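HcgC (PDB 5O4J) probably methylates a carbon of a pyridinol precursor, using S-adenosylmethionine, in the biosynthesis of the iron-guanylylpyridinol cofactor of [Fe]-hydrogenase. Local coordinates at residues 183-188 and 227-232. Sequence-based numbering, arbitrary orientation.
Sequences DIIMDS and MSAITV
Ile185 meets Ala229 and Ile230 through both branches of its side chain. Its CG1 lies anti to the carbonyl carbon (chi1 -69°), and the extended arm brings Ile185 CD1 to 3.9 Å from Ala229 CB. On the other branch, Ile185 CG2 stands 4.1 Å from Ile230 CG1. The Ile185 and Ile230 side chains lie alongside each other and run in opposing senses. Ile185 also touches Pro203, the last residue of strand 198-203, and Leu205 in the loop that follows. With an alanine here, both the CG2 branch and the CG1-CD1 arm are gone, which would probably leave the methyl of Ala229 without its mate and open a gap beside Ile230 CG1. The contact is buried and apolar, and no hydrogen bond crosses it. It joins helix 177-193 to the start of strand 230-234 in the four-stranded antiparallel sheet, which is distinct from the mainly parallel, Rossmann-like sheet of the methyltransferase. The side chain of Ile185 lies about 11 Å from that of Thr177, an S-adenosyl-L-homocysteine-binding residue on the same helix. One turn on from Ile184, Ser188 CB meets Ile230 CD1 at 3.8 Å. The hydroxyl turns back to the helix, where Ser188 OG donates to Ile184 O at 2.7 Å. Ile184 O also accepts from Ser188 N at 3.0 Å, and the two donors sit on opposite sides of the Ile184 carbonyl plane. Leu246 of helix 239-251 packs on both Ser188 and Ile230.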
loop_
_atom_site.group_PDB
_atom_site.type_symbol
_atom_site.label_atom_id
_atom_site.label_comp_id
_atom_site.label_asym_id
_atom_site.label_seq_id
_atom_site.Cartn_x
_atom_site.Cartn_y
_atom_site.Cartn_z
ATOM N N ASP A 183 -5.308 -5.873 11.808
ATOM C CA ASP A 183 -4.736 -4.827 10.970
ATOM C C ASP A 183 -3.315 -4.471 11.406
ATOM O O ASP A 183 -2.460 -4.174 10.568
ATOM C CB ASP A 183 -5.646 -3.607 10.995
ATOM C CG ASP A 183 -6.934 -3.825 10.239
ATOM O OD1 ASP A 183 -7.064 -4.824 9.492
ATOM O OD2 ASP A 183 -7.833 -2.972 10.384
ATOM N N ILE A 184 -3.054 -4.472 12.716
ATOM C CA ILE A 184 -1.697 -4.287 13.218
ATOM C C ILE A 184 -0.775 -5.333 12.614
ATOM O O ILE A 184 0.325 -5.028 12.134
ATOM C CB ILE A 184 -1.687 -4.352 14.757
ATOM C CG1 ILE A 184 -2.301 -3.083 15.340
ATOM C CG2 ILE A 184 -0.262 -4.546 15.304
ATOM C CD1 ILE A 184 -2.705 -3.220 16.802
ATOM N N ILE A 185 -1.209 -6.589 12.638
ATOM C CA ILE A 185 -0.363 -7.655 12.128
ATOM C C ILE A 185 -0.184 -7.529 10.616
ATOM O O ILE A 185 0.932 -7.677 10.101
ATOM C CB ILE A 185 -0.937 -9.025 12.551
ATOM C CG1 ILE A 185 -0.775 -9.191 14.068
ATOM C CG2 ILE A 185 -0.229 -10.149 11.811
ATOM C CD1 ILE A 185 -1.490 -10.395 14.671
ATOM N N MET A 186 -1.268 -7.240 9.882
ATOM C CA MET A 186 -1.178 -7.136 8.427
ATOM C C MET A 186 -0.271 -5.985 8.002
ATOM O O MET A 186 0.580 -6.146 7.114
ATOM C CB MET A 186 -2.574 -6.965 7.834
ATOM C CG MET A 186 -3.456 -8.184 7.974
ATOM S SD MET A 186 -2.846 -9.644 7.100
ATOM C CE MET A 186 -3.223 -9.151 5.425
ATOM N N ASP A 187 -0.435 -4.808 8.619
ATOM C CA ASP A 187 0.425 -3.686 8.271
ATOM C C ASP A 187 1.877 -3.989 8.642
ATOM O O ASP A 187 2.801 -3.632 7.909
ATOM C CB ASP A 187 -0.058 -2.406 8.962
ATOM C CG ASP A 187 -1.229 -1.747 8.236
ATOM O OD1 ASP A 187 -1.521 -2.142 7.094
ATOM O OD2 ASP A 187 -1.849 -0.818 8.802
ATOM N N SER A 188 2.089 -4.677 9.763
ATOM C CA SER A 188 3.444 -5.057 10.147
ATOM C C SER A 188 4.064 -5.992 9.119
ATOM O O SER A 188 5.216 -5.806 8.723
ATOM C CB SER A 188 3.438 -5.707 11.530
ATOM O OG SER A 188 3.025 -4.797 12.527
ATOM N N MET A 227 0.554 -17.533 20.530
ATOM C CA MET A 227 1.309 -17.872 19.333
ATOM C C MET A 227 1.958 -16.597 18.817
ATOM O O MET A 227 1.359 -15.521 18.894
ATOM C CB MET A 227 0.399 -18.482 18.254
ATOM C CG MET A 227 1.043 -18.680 16.889
ATOM S SD MET A 227 2.522 -19.708 16.956
ATOM C CE MET A 227 3.080 -19.627 15.253
ATOM N N SER A 228 3.181 -16.725 18.300
ATOM C CA SER A 228 3.875 -15.599 17.695
ATOM C C SER A 228 2.973 -14.932 16.666
ATOM O O SER A 228 2.340 -15.604 15.852
ATOM C CB SER A 228 5.162 -16.064 17.003
ATOM O OG SER A 228 6.118 -16.542 17.926
ATOM N N ALA A 229 2.942 -13.597 16.679
ATOM C CA ALA A 229 2.122 -12.882 15.707
ATOM C C ALA A 229 2.621 -13.107 14.283
ATOM O O ALA A 229 1.817 -13.211 13.350
ATOM C CB ALA A 229 2.073 -11.387 16.024
ATOM N N ILE A 230 3.934 -13.171 14.090
ATOM C CA ILE A 230 4.525 -13.211 12.755
ATOM C C ILE A 230 5.680 -14.194 12.721
ATOM O O ILE A 230 6.473 -14.273 13.660
ATOM C CB ILE A 230 5.008 -11.817 12.307
ATOM C CG1 ILE A 230 3.800 -10.886 12.166
ATOM C CG2 ILE A 230 5.737 -11.898 10.970
ATOM C CD1 ILE A 230 4.133 -9.441 11.870
ATOM N N THR A 231 5.786 -14.918 11.612
ATOM C CA THR A 231 6.927 -15.773 11.313
ATOM C C THR A 231 7.544 -15.319 9.996
ATOM O O THR A 231 6.827 -15.080 9.019
ATOM C CB THR A 231 6.491 -17.237 11.246
ATOM O OG1 THR A 231 5.937 -17.611 12.510
ATOM C CG2 THR A 231 7.664 -18.150 10.911
ATOM N N VAL A 232 8.866 -15.164 9.980
ATOM C CA VAL A 232 9.563 -14.607 8.830
ATOM C C VAL A 232 10.584 -15.609 8.315
ATOM O O VAL A 232 11.265 -16.277 9.103
ATOM C CB VAL A 232 10.261 -13.276 9.178
ATOM C CG1 VAL A 232 10.735 -12.612 7.897
ATOM C CG2 VAL A 232 9.335 -12.367 9.960
#